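Local coordinates for protein uroporphyrinogen-III synthetase (Pseudomonas syringae pv. tomato, PDB 3RE1) that probably catalyses the cyclisation of the linear tetrapyrrole hydroxymethylbilane to uroporphyrinogen III, with loss of water, in porphyrin biosynthesis, at residues S68-V73 with L145-N150; G141-I146 with G166-P171; L197-G202 with L222-P227. All coordinates share one frame; numbering follows the deposited sequence.

Overall arrangement
Contacts 1 and 2 lie side by side in one mixed sheet, centres about 7 Å apart. They share strand 143-148, which has strand 69-72 along one edge and strand 166-176 along the other. Leu145 and Ile146 take part in both. Along the chain, contact 2 begins on strand 143-148, where contact 1 ends, and contact 3 follows. Contact 3 belongs to a separate parallel sheet, between its strands 196-198 and 224-226. Its centre is about 26 Å from that of contact 1 and about 31 Å from that of contact 2. The two sheets are consistent with the two alpha/beta domains of the HemD fold, and the active site probably lies in the cleft between them.

Contact 1. Residues S68-V73 with L145-N150; sequences SAVIVV and LIMRGN
Ile71 is held by Leu145 and Met147 through its own backbone. Its N donates to Leu145 O and its O accepts from Met147 N, both at 2.8 Å. Leu145 N also bonds to Ala69 O, at 2.9 Å. Val73 N reaches Met147 O at 3.3 Å, where strand 69-72 gives way to a loop. Two CA-H...O contacts accompany these bonds: Val70 CA meets Leu145 O, and Ile146 CA meets Ile71 O, both at 3.3 Å. The two segments are parallel neighbours, their axes 21° apart. They lie inside the mixed sheet of one alpha/beta domain of the HemD fold, and strand 97-99 continues the sheet beyond Val70 and Val72. The apolar contacts fall on both faces. On one, the Met147 chain runs extended beyond CG, with CG anti to the carbonyl carbon (chi1 -70°). Its tip, CE, therefore reaches Val70 CG1, at 3.8 Å. Val72 CG2 lies looser against Met147 CB, at 4.4 Å. Trp97 and helix 75-88 pack on this face. On the other face Ile71 and Ile146 lie side by side and point the same way, with Ile71 CD1 against Ile146 CG1 at 4.0 Å. The charged end of Arg148 leads away from segment 68-73 and forms a salt bridge with Glu154.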
ATOM      1  N   SER A  68     -22.121  11.457   2.222  1.00 34.44           N
ATOM      2  CA  SER A  68     -22.900  10.382   2.778  1.00 32.41           C
ATOM      3  C   SER A  68     -21.985   9.348   3.369  1.00 31.22           C
ATOM      4  O   SER A  68     -22.387   8.617   4.262  1.00 35.95           O
ATOM      5  CB  SER A  68     -23.723   9.733   1.658  1.00 36.91           C
ATOM      6  OG  SER A  68     -24.482  10.710   0.964  1.00 42.78           O
ATOM      7  N   ALA A  69     -20.759   9.266   2.854  1.00 30.62           N
ATOM      8  CA  ALA A  69     -19.803   8.262   3.337  1.00 30.22           C
ATOM      9  C   ALA A  69     -18.371   8.656   3.117  1.00 30.06           C
ATOM     10  O   ALA A  69     -18.055   9.335   2.146  1.00 30.08           O
ATOM     11  CB  ALA A  69     -20.068   6.881   2.705  1.00 28.69           C
ATOM     12  N   VAL A  70     -17.508   8.200   4.029  1.00 29.99           N
ATOM     13  CA  VAL A  70     -16.091   8.447   3.948  1.00 32.08           C
ATOM     14  C   VAL A  70     -15.367   7.125   3.887  1.00 33.36           C
ATOM     15  O   VAL A  70     -15.564   6.287   4.754  1.00 37.56           O
ATOM     16  CB  VAL A  70     -15.574   9.182   5.191  1.00 34.54           C
ATOM     17  CG1 VAL A  70     -14.056   9.231   5.170  1.00 26.70           C
ATOM     18  CG2 VAL A  70     -16.123  10.556   5.230  1.00 32.60           C
ATOM     19  N   ILE A  71     -14.530   6.956   2.864  1.00 33.94           N
ATOM     20  CA  ILE A  71     -13.702   5.762   2.670  1.00 33.42           C
ATOM     21  C   ILE A  71     -12.224   6.110   2.885  1.00 31.56           C
ATOM     22  O   ILE A  71     -11.693   7.098   2.349  1.00 29.22           O
ATOM     23  CB  ILE A  71     -13.824   5.213   1.200  1.00 37.47           C
ATOM     24  CG1 ILE A  71     -15.272   4.883   0.834  1.00 35.58           C
ATOM     25  CG2 ILE A  71     -12.989   3.978   1.032  1.00 28.28           C
ATOM     26  CD1 ILE A  71     -15.550   4.761  -0.665  1.00 45.63           C
ATOM     27  N   VAL A  72     -11.547   5.292   3.660  1.00 28.93           N
ATOM     28  CA  VAL A  72     -10.119   5.508   3.933  1.00 31.40           C
ATOM     29  C   VAL A  72      -9.360   4.275   3.398  1.00 35.52           C
ATOM     30  O   VAL A  72      -9.670   3.135   3.713  1.00 32.79           O
ATOM     31  CB  VAL A  72      -9.874   5.696   5.431  1.00 26.12           C
ATOM     32  CG1 VAL A  72      -8.395   5.970   5.728  1.00 29.09           C
ATOM     33  CG2 VAL A  72     -10.721   6.825   5.952  1.00 16.52           C
ATOM     34  N   VAL A  73      -8.343   4.514   2.603  1.00 40.76           N
ATOM     35  CA  VAL A  73      -7.708   3.415   1.884  1.00 47.65           C
ATOM     36  C   VAL A  73      -6.441   2.810   2.485  1.00 50.04           C
ATOM     37  O   VAL A  73      -6.180   1.630   2.305  1.00 49.31           O
ATOM     38  CB  VAL A  73      -7.370   3.866   0.462  1.00 49.50           C
ATOM     39  CG1 VAL A  73      -6.223   4.899   0.537  1.00 49.26           C
ATOM     40  CG2 VAL A  73      -6.964   2.661  -0.376  1.00 58.46           C
ATOM     41  N   LEU A 145     -16.397  10.597   0.112  1.00 28.09           N
ATOM     42  CA  LEU A 145     -15.089  11.244   0.185  1.00 29.60           C
ATOM     43  C   LEU A 145     -14.092  10.162   0.420  1.00 31.22           C
ATOM     44  O   LEU A 145     -14.313   9.292   1.268  1.00 39.69           O
ATOM     45  CB  LEU A 145     -15.012  12.249   1.345  1.00 29.50           C
ATOM     46  CG  LEU A 145     -13.672  12.977   1.487  1.00 21.39           C
ATOM     47  CD1 LEU A 145     -13.362  13.797   0.251  1.00 28.90           C
ATOM     48  CD2 LEU A 145     -13.758  13.895   2.606  1.00 33.76           C
ATOM     49  N   ILE A 146     -13.008  10.183  -0.341  1.00 33.91           N
ATOM     50  CA  ILE A 146     -11.995   9.124  -0.227  1.00 30.73           C
ATOM     51  C   ILE A 146     -10.713   9.777   0.235  1.00 27.81           C
ATOM     52  O   ILE A 146     -10.185  10.717  -0.415  1.00 30.02           O
ATOM     53  CB  ILE A 146     -11.758   8.379  -1.596  1.00 32.43           C
ATOM     54  CG1 ILE A 146     -12.995   7.558  -1.943  1.00 33.08           C
ATOM     55  CG2 ILE A 146     -10.531   7.489  -1.534  1.00 20.28           C
ATOM     56  CD1 ILE A 146     -13.023   6.975  -3.360  1.00 45.63           C
ATOM     57  N   MET A 147     -10.226   9.316   1.377  1.00 25.43           N
ATOM     58  CA  MET A 147      -8.981   9.863   1.920  1.00 28.29           C
ATOM     59  C   MET A 147      -7.853   8.900   1.574  1.00 30.76           C
ATOM     60  O   MET A 147      -7.919   7.691   1.861  1.00 28.14           O
ATOM     61  CB  MET A 147      -9.128  10.074   3.415  1.00 28.62           C
ATOM     62  CG  MET A 147     -10.088  11.225   3.738  1.00 33.13           C
ATOM     63  SD  MET A 147     -10.257  11.559   5.466  1.00 40.99           S
ATOM     64  CE  MET A 147     -11.861  12.300   5.476  1.00 47.37           C
ATOM     65  N   ARG A 148      -6.827   9.431   0.921  1.00 34.12           N
ATOM     66  CA  ARG A 148      -5.728   8.602   0.503  1.00 36.65           C
ATOM     67  C   ARG A 148      -4.470   9.411   0.224  1.00 43.51           C
ATOM     68  O   ARG A 148      -4.348  10.565   0.656  1.00 41.96           O
ATOM     69  CB  ARG A 148      -6.139   7.790  -0.742  1.00 40.49           C
ATOM     70  CG  ARG A 148      -7.139   8.459  -1.643  1.00 39.43           C
ATOM     71  CD  ARG A 148      -6.528   9.269  -2.745  1.00 43.06           C
ATOM     72  NE  ARG A 148      -6.727   8.624  -4.047  1.00 44.31           N
ATOM     73  CZ  ARG A 148      -6.377   9.165  -5.212  1.00 52.60           C
ATOM     74  NH1 ARG A 148      -5.805  10.371  -5.266  1.00 57.31           N
ATOM     75  NH2 ARG A 148      -6.587   8.503  -6.327  1.00 45.87           N
ATOM     76  N   GLY A 149      -3.547   8.780  -0.516  1.00 48.73           N
ATOM     77  CA  GLY A 149      -2.288   9.389  -0.913  1.00 50.54           C
ATOM     78  C   GLY A 149      -2.431  10.424  -2.001  1.00 50.66           C
ATOM     79  O   GLY A 149      -3.532  10.791  -2.386  1.00 47.84           O
ATOM     80  N   ASN A 150      -1.287  10.881  -2.501  1.00 56.82           N
ATOM     81  CA  ASN A 150      -1.228  11.886  -3.548  1.00 60.20           C
ATOM     82  C   ASN A 150      -1.726  11.316  -4.862  1.00 61.99           C
ATOM     83  O   ASN A 150      -1.996  12.049  -5.818  1.00 63.21           O
ATOM     84  CB  ASN A 150       0.209  12.361  -3.710  1.00 63.14           C
ATOM     85  CG  ASN A 150       0.287  13.713  -4.360  1.00 70.08           C
ATOM     86  OD1 ASN A 150       1.337  14.106  -4.867  1.00 75.66           O
ATOM     87  ND2 ASN A 150      -0.832  14.451  -4.337  1.00 75.78           N
TER

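Contact 2. Residues G141-I146 with G166-P171; sequences GSRVLI and GVDYLP
Arg143 folds over the backbone of Gly166 and ends at Asp168. Its CB sits 3.6 Å from Gly166 O. The chain bends at chi2 (-101°) and again at chi3, and this brings CD to 3.6 Å from Gly166 CA. NE and CZ of Arg143 follow, each 3.9 Å from Gly166 CA. NH1 lies 3.6 Å from Gly166 CA. One face of the guanidinium covers Gly166 C and Val167 N. At its edge NH2 donates to Asp168 OD2 at 2.9 Å, on the syn side and 32° out of the carboxylate plane. The two flat groups are turned 58° apart. Backbone bonds such as Val144 N to Gly166 O pair the strands in parallel, in a beta-alpha-beta crossover through helix 155-162. That helix covers the apolar face. There Ile146 CD1 meets Val167 CG1 at 3.3 Å, and Ile146 CB meets Tyr169 CD1 obliquely at 3.6 Å. Tyr169 OH forms a hydrogen bond with Glu154. On the face that carries Arg143, Leu145 CD1 touches Leu170 CB at 4.1 Å beside helix 54-62. The charged pair thus lies toward the solvent end of a largely apolar contact. Asp168 OD2 also makes a weak hydrogen bond with Tyr67 OH, and the arginine would partly balance the negative charge of Asp168.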
ATOM      1  N   GLY A 141     -27.769  11.729  -5.725  1.00 47.03           N
ATOM      2  CA  GLY A 141     -27.076  12.943  -5.362  1.00 43.86           C
ATOM      3  C   GLY A 141     -26.075  12.756  -4.243  1.00 40.82           C
ATOM      4  O   GLY A 141     -25.333  13.685  -3.919  1.00 38.91           O
ATOM      5  N   SER A 142     -26.051  11.574  -3.646  1.00 32.98           N
ATOM      6  CA  SER A 142     -25.115  11.317  -2.573  1.00 37.66           C
ATOM      7  C   SER A 142     -23.654  11.190  -3.101  1.00 37.45           C
ATOM      8  O   SER A 142     -23.414  10.736  -4.243  1.00 38.11           O
ATOM      9  CB  SER A 142     -25.566  10.074  -1.782  1.00 33.31           C
ATOM     10  OG  SER A 142     -25.366   8.875  -2.499  1.00 47.31           O
ATOM     11  N   ARG A 143     -22.701  11.671  -2.304  1.00 31.33           N
ATOM     12  CA  ARG A 143     -21.301  11.672  -2.675  1.00 31.78           C
ATOM     13  C   ARG A 143     -20.465  10.957  -1.614  1.00 26.49           C
ATOM     14  O   ARG A 143     -20.885  10.796  -0.493  1.00 31.76           O
ATOM     15  CB  ARG A 143     -20.782  13.101  -2.869  1.00 30.43           C
ATOM     16  CG  ARG A 143     -21.677  13.989  -3.688  1.00 46.01           C
ATOM     17  CD  ARG A 143     -21.226  14.160  -5.128  1.00 47.14           C
ATOM     18  NE  ARG A 143     -19.943  14.860  -5.243  1.00 45.79           N
ATOM     19  CZ  ARG A 143     -19.343  15.135  -6.396  1.00 44.95           C
ATOM     20  NH1 ARG A 143     -19.892  14.797  -7.562  1.00 37.42           N
ATOM     21  NH2 ARG A 143     -18.185  15.752  -6.385  1.00 51.44           N
ATOM     22  N   VAL A 144     -19.275  10.514  -1.980  1.00 24.09           N
ATOM     23  CA  VAL A 144     -18.406   9.867  -1.014  1.00 28.41           C
ATOM     24  C   VAL A 144     -17.046  10.524  -1.042  1.00 26.10           C
ATOM     25  O   VAL A 144     -16.607  10.994  -2.085  1.00 30.04           O
ATOM     26  CB  VAL A 144     -18.232   8.384  -1.289  1.00 26.63           C
ATOM     27  CG1 VAL A 144     -19.569   7.699  -1.310  1.00 30.27           C
ATOM     28  CG2 VAL A 144     -17.508   8.193  -2.617  1.00 41.78           C
ATOM     29  N   LEU A 145     -16.397  10.597   0.112  1.00 28.09           N
ATOM     30  CA  LEU A 145     -15.089  11.244   0.185  1.00 29.60           C
ATOM     31  C   LEU A 145     -14.092  10.162   0.420  1.00 31.22           C
ATOM     32  O   LEU A 145     -14.313   9.292   1.268  1.00 39.69           O
ATOM     33  CB  LEU A 145     -15.012  12.249   1.345  1.00 29.50           C
ATOM     34  CG  LEU A 145     -13.672  12.977   1.487  1.00 21.39           C
ATOM     35  CD1 LEU A 145     -13.362  13.797   0.251  1.00 28.90           C
ATOM     36  CD2 LEU A 145     -13.758  13.895   2.606  1.00 33.76           C
ATOM     37  N   ILE A 146     -13.008  10.183  -0.341  1.00 33.91           N
ATOM     38  CA  ILE A 146     -11.995   9.124  -0.227  1.00 30.73           C
ATOM     39  C   ILE A 146     -10.713   9.777   0.235  1.00 27.81           C
ATOM     40  O   ILE A 146     -10.185  10.717  -0.415  1.00 30.02           O
ATOM     41  CB  ILE A 146     -11.758   8.379  -1.596  1.00 32.43           C
ATOM     42  CG1 ILE A 146     -12.995   7.558  -1.943  1.00 33.08           C
ATOM     43  CG2 ILE A 146     -10.531   7.489  -1.534  1.00 20.28           C
ATOM     44  CD1 ILE A 146     -13.023   6.975  -3.360  1.00 45.63           C
ATOM     45  N   GLY A 166     -21.106  10.366  -6.676  1.00 33.81           N
ATOM     46  CA  GLY A 166     -20.006  11.282  -6.815  1.00 29.23           C
ATOM     47  C   GLY A 166     -18.908  10.906  -5.837  1.00 31.73           C
ATOM     48  O   GLY A 166     -19.171  10.406  -4.730  1.00 27.98           O
ATOM     49  N   VAL A 167     -17.671  11.145  -6.251  1.00 30.39           N
ATOM     50  CA  VAL A 167     -16.514  10.814  -5.450  1.00 28.85           C
ATOM     51  C   VAL A 167     -15.473  11.933  -5.549  1.00 33.79           C
ATOM     52  O   VAL A 167     -15.117  12.386  -6.661  1.00 30.82           O
ATOM     53  CB  VAL A 167     -15.879   9.549  -5.942  1.00 30.84           C
ATOM     54  CG1 VAL A 167     -14.650   9.217  -5.080  1.00 35.74           C
ATOM     55  CG2 VAL A 167     -16.890   8.397  -5.971  1.00 36.06           C
ATOM     56  N   ASP A 168     -14.990  12.374  -4.386  1.00 33.29           N
ATOM     57  CA  ASP A 168     -13.926  13.376  -4.298  1.00 36.06           C
ATOM     58  C   ASP A 168     -12.767  12.816  -3.477  1.00 35.93           C
ATOM     59  O   ASP A 168     -12.936  11.874  -2.679  1.00 34.85           O
ATOM     60  CB  ASP A 168     -14.450  14.647  -3.635  1.00 37.28           C
ATOM     61  CG  ASP A 168     -15.375  15.435  -4.543  1.00 39.41           C
ATOM     62  OD1 ASP A 168     -14.986  15.656  -5.708  1.00 39.41           O
ATOM     63  OD2 ASP A 168     -16.475  15.841  -4.106  1.00 34.25           O
ATOM     64  N   TYR A 169     -11.590  13.393  -3.649  1.00 35.26           N
ATOM     65  CA  TYR A 169     -10.421  12.888  -2.955  1.00 38.44           C
ATOM     66  C   TYR A 169      -9.899  13.904  -1.996  1.00 41.53           C
ATOM     67  O   TYR A 169     -10.053  15.099  -2.200  1.00 44.61           O
ATOM     68  CB  TYR A 169      -9.302  12.530  -3.928  1.00 31.90           C
ATOM     69  CG  TYR A 169      -9.578  11.297  -4.785  1.00 41.89           C
ATOM     70  CD1 TYR A 169      -9.869  10.051  -4.212  1.00 39.23           C
ATOM     71  CD2 TYR A 169      -9.525  11.376  -6.181  1.00 48.85           C
ATOM     72  CE1 TYR A 169     -10.101   8.936  -5.009  1.00 44.55           C
ATOM     73  CE2 TYR A 169      -9.751  10.267  -6.980  1.00 49.55           C
ATOM     74  CZ  TYR A 169     -10.030   9.056  -6.391  1.00 50.35           C
ATOM     75  OH  TYR A 169     -10.225   7.974  -7.207  1.00 59.09           O
ATOM     76  N   LEU A 170      -9.270  13.411  -0.938  1.00 43.47           N
ATOM     77  CA  LEU A 170      -8.643  14.257   0.057  1.00 39.81           C
ATOM     78  C   LEU A 170      -7.270  13.650   0.280  1.00 40.32           C
ATOM     79  O   LEU A 170      -7.105  12.759   1.110  1.00 45.41           O
ATOM     80  CB  LEU A 170      -9.460  14.230   1.341  1.00 35.06           C
ATOM     81  CG  LEU A 170      -8.895  15.047   2.503  1.00 40.41           C
ATOM     82  CD1 LEU A 170      -9.078  16.533   2.287  1.00 31.66           C
ATOM     83  CD2 LEU A 170      -9.539  14.597   3.776  1.00 36.11           C
ATOM     84  N   PRO A 171      -6.279  14.082  -0.500  1.00 43.53           N
ATOM     85  CA  PRO A 171      -4.923  13.553  -0.362  1.00 42.22           C
ATOM     86  C   PRO A 171      -4.277  14.001   0.964  1.00 41.37           C
ATOM     87  O   PRO A 171      -3.988  15.174   1.176  1.00 41.07           O
ATOM     88  CB  PRO A 171      -4.219  14.136  -1.577  1.00 43.63           C
ATOM     89  CG  PRO A 171      -4.902  15.477  -1.750  1.00 44.81           C
ATOM     90  CD  PRO A 171      -6.343  15.131  -1.536  1.00 46.23           C
TER

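Contact 3. Residues L197-G202 with L222-P227; sequences LVVSSG and LPLFVP
Leu197 and Val198 pair in parallel register with Leu224 and Phe225, and the two segments run 26° apart. Leu197 N donates to Pro223 O at 2.8 Å. Phe225 N returns an almost straight bond to Leu197 O at 2.7 Å. Val199 N closes the series on Phe225 O, tilted 24° from the carbonyl plane. Leu197 O has further company. Leu224 CA makes a CA-H...O contact with it, and the Phe225 ring turns its edge to it, CD1 at 3.4 Å. Phe225 CB lies 3.8 Å from Val198 CG2. On the other face Leu224 places CG anti to the backbone N (chi1 172°), and its CD1 comes back to Leu197 CB at 3.9 Å. The tip of Leu197, CD1, leans instead on Leu222 CB, at 4.0 Å. Val199 CG2 faces Val226 CG1 at 4.2 Å. Past the paired residues the strands part, and the ring of Pro227 packs against segment 197-202. Its CG touches the carbonyl oxygens of Val199 and Ser200, just before Ser201, the N-cap residue of helix 202-205. Strand 196-198 is the central strand of a five-stranded parallel sheet, with 224-226 next to it. Strand 16-19 flanks 196-198, and strand 243-245 flanks 224-226. Helix 251-260 covers Phe225, while helix 229-238 covers Leu224 and Val226 on the opposite face.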
ATOM      1  N   LEU A 197      13.600 -11.059  -4.533  1.00 39.00           N
ATOM      2  CA  LEU A 197      13.240  -9.651  -4.453  1.00 41.11           C
ATOM      3  C   LEU A 197      11.789  -9.509  -4.080  1.00 38.37           C
ATOM      4  O   LEU A 197      10.932 -10.200  -4.629  1.00 37.16           O
ATOM      5  CB  LEU A 197      13.506  -8.957  -5.800  1.00 37.95           C
ATOM      6  CG  LEU A 197      14.898  -9.188  -6.406  1.00 46.17           C
ATOM      7  CD1 LEU A 197      14.946  -8.720  -7.879  1.00 46.89           C
ATOM      8  CD2 LEU A 197      15.966  -8.482  -5.581  1.00 43.52           C
ATOM      9  N   VAL A 198      11.524  -8.600  -3.145  1.00 38.46           N
ATOM     10  CA  VAL A 198      10.165  -8.318  -2.683  1.00 35.47           C
ATOM     11  C   VAL A 198       9.811  -6.850  -2.794  1.00 38.46           C
ATOM     12  O   VAL A 198      10.617  -5.995  -2.451  1.00 38.13           O
ATOM     13  CB  VAL A 198       9.964  -8.712  -1.231  1.00 39.81           C
ATOM     14  CG1 VAL A 198       8.502  -8.446  -0.819  1.00 40.09           C
ATOM     15  CG2 VAL A 198      10.305 -10.193  -1.038  1.00 43.87           C
ATOM     16  N   VAL A 199       8.603  -6.586  -3.300  1.00 35.72           N
ATOM     17  CA  VAL A 199       8.047  -5.267  -3.419  1.00 35.01           C
ATOM     18  C   VAL A 199       6.659  -5.323  -2.784  1.00 36.24           C
ATOM     19  O   VAL A 199       6.018  -6.373  -2.782  1.00 31.43           O
ATOM     20  CB  VAL A 199       7.896  -4.839  -4.879  1.00 34.38           C
ATOM     21  CG1 VAL A 199       9.230  -4.563  -5.458  1.00 39.72           C
ATOM     22  CG2 VAL A 199       7.165  -5.887  -5.651  1.00 32.38           C
ATOM     23  N   SER A 200       6.196  -4.201  -2.238  1.00 32.58           N
ATOM     24  CA  SER A 200       4.922  -4.199  -1.553  1.00 37.51           C
ATOM     25  C   SER A 200       3.834  -3.391  -2.265  1.00 41.88           C
ATOM     26  O   SER A 200       2.665  -3.480  -1.886  1.00 48.59           O
ATOM     27  CB  SER A 200       5.107  -3.682  -0.141  1.00 33.46           C
ATOM     28  OG  SER A 200       5.444  -2.306  -0.158  1.00 32.50           O
ATOM     29  N   SER A 201       4.211  -2.617  -3.287  1.00 42.38           N
ATOM     30  CA  SER A 201       3.258  -1.818  -4.051  1.00 38.35           C
ATOM     31  C   SER A 201       3.687  -1.717  -5.499  1.00 41.17           C
ATOM     32  O   SER A 201       4.780  -2.143  -5.868  1.00 35.46           O
ATOM     33  CB  SER A 201       3.169  -0.398  -3.470  1.00 42.46           C
ATOM     34  OG  SER A 201       4.421   0.282  -3.527  1.00 37.56           O
ATOM     35  N   GLY A 202       2.828  -1.131  -6.319  1.00 41.43           N
ATOM     36  CA  GLY A 202       3.161  -0.930  -7.694  1.00 41.44           C
ATOM     37  C   GLY A 202       4.219   0.164  -7.804  1.00 46.25           C
ATOM     38  O   GLY A 202       5.193   0.026  -8.550  1.00 45.69           O
ATOM     39  N   LEU A 222      15.790 -13.042 -11.147  1.00 44.19           N
ATOM     40  CA  LEU A 222      15.593 -13.413  -9.732  1.00 43.10           C
ATOM     41  C   LEU A 222      14.129 -13.497  -9.370  1.00 40.95           C
ATOM     42  O   LEU A 222      13.302 -12.816  -9.958  1.00 39.66           O
ATOM     43  CB  LEU A 222      16.253 -12.391  -8.817  1.00 39.10           C
ATOM     44  CG  LEU A 222      17.750 -12.294  -9.062  1.00 47.64           C
ATOM     45  CD1 LEU A 222      18.293 -10.977  -8.505  1.00 45.55           C
ATOM     46  CD2 LEU A 222      18.416 -13.532  -8.439  1.00 44.65           C
ATOM     47  N   PRO A 223      13.786 -14.350  -8.405  1.00 42.67           N
ATOM     48  CA  PRO A 223      12.383 -14.447  -8.022  1.00 44.13           C
ATOM     49  C   PRO A 223      11.893 -13.113  -7.544  1.00 42.94           C
ATOM     50  O   PRO A 223      12.514 -12.497  -6.686  1.00 45.60           O
ATOM     51  CB  PRO A 223      12.390 -15.470  -6.899  1.00 44.19           C
ATOM     52  CG  PRO A 223      13.518 -16.407  -7.326  1.00 51.22           C
ATOM     53  CD  PRO A 223      14.589 -15.437  -7.822  1.00 47.62           C
ATOM     54  N   LEU A 224      10.775 -12.665  -8.100  1.00 43.30           N
ATOM     55  CA  LEU A 224      10.209 -11.401  -7.698  1.00 42.79           C
ATOM     56  C   LEU A 224       8.853 -11.601  -7.037  1.00 41.31           C
ATOM     57  O   LEU A 224       7.905 -12.066  -7.684  1.00 40.33           O
ATOM     58  CB  LEU A 224      10.106 -10.467  -8.908  1.00 39.28           C
ATOM     59  CG  LEU A 224       9.355  -9.152  -8.682  1.00 39.63           C
ATOM     60  CD1 LEU A 224      10.085  -8.311  -7.664  1.00 30.49           C
ATOM     61  CD2 LEU A 224       9.173  -8.435 -10.013  1.00 22.10           C
ATOM     62  N   PHE A 225       8.761 -11.219  -5.767  1.00 40.93           N
ATOM     63  CA  PHE A 225       7.533 -11.372  -4.985  1.00 40.97           C
ATOM     64  C   PHE A 225       6.630 -10.107  -4.958  1.00 40.63           C
ATOM     65  O   PHE A 225       6.884  -9.133  -4.229  1.00 36.77           O
ATOM     66  CB  PHE A 225       7.895 -11.797  -3.555  1.00 43.83           C
ATOM     67  CG  PHE A 225       8.529 -13.156  -3.474  1.00 43.38           C
ATOM     68  CD1 PHE A 225       9.890 -13.311  -3.711  1.00 40.95           C
ATOM     69  CD2 PHE A 225       7.748 -14.292  -3.216  1.00 41.19           C
ATOM     70  CE1 PHE A 225      10.473 -14.572  -3.680  1.00 38.82           C
ATOM     71  CE2 PHE A 225       8.300 -15.547  -3.184  1.00 36.38           C
ATOM     72  CZ  PHE A 225       9.678 -15.700  -3.410  1.00 40.24           C
ATOM     73  N   VAL A 226       5.585 -10.139  -5.778  1.00 35.96           N
ATOM     74  CA  VAL A 226       4.672  -9.025  -5.932  1.00 31.73           C
ATOM     75  C   VAL A 226       3.416  -9.228  -5.101  1.00 32.25           C
ATOM     76  O   VAL A 226       2.952 -10.360  -4.928  1.00 33.84           O
ATOM     77  CB  VAL A 226       4.288  -8.860  -7.399  1.00 33.38           C
ATOM     78  CG1 VAL A 226       5.552  -8.878  -8.199  1.00 36.56           C
ATOM     79  CG2 VAL A 226       3.320  -9.979  -7.852  1.00 25.85           C
ATOM     80  N   PRO A 227       2.837  -8.133  -4.593  1.00 32.64           N
ATOM     81  CA  PRO A 227       1.664  -8.177  -3.730  1.00 32.62           C
ATOM     82  C   PRO A 227       0.365  -8.557  -4.427  1.00 39.85           C
ATOM     83  O   PRO A 227      -0.547  -9.071  -3.770  1.00 43.29           O
ATOM     84  CB  PRO A 227       1.572  -6.737  -3.198  1.00 34.56           C
ATOM     85  CG  PRO A 227       2.870  -6.088  -3.543  1.00 37.02           C
ATOM     86  CD  PRO A 227       3.262  -6.741  -4.814  1.00 36.37           C
TER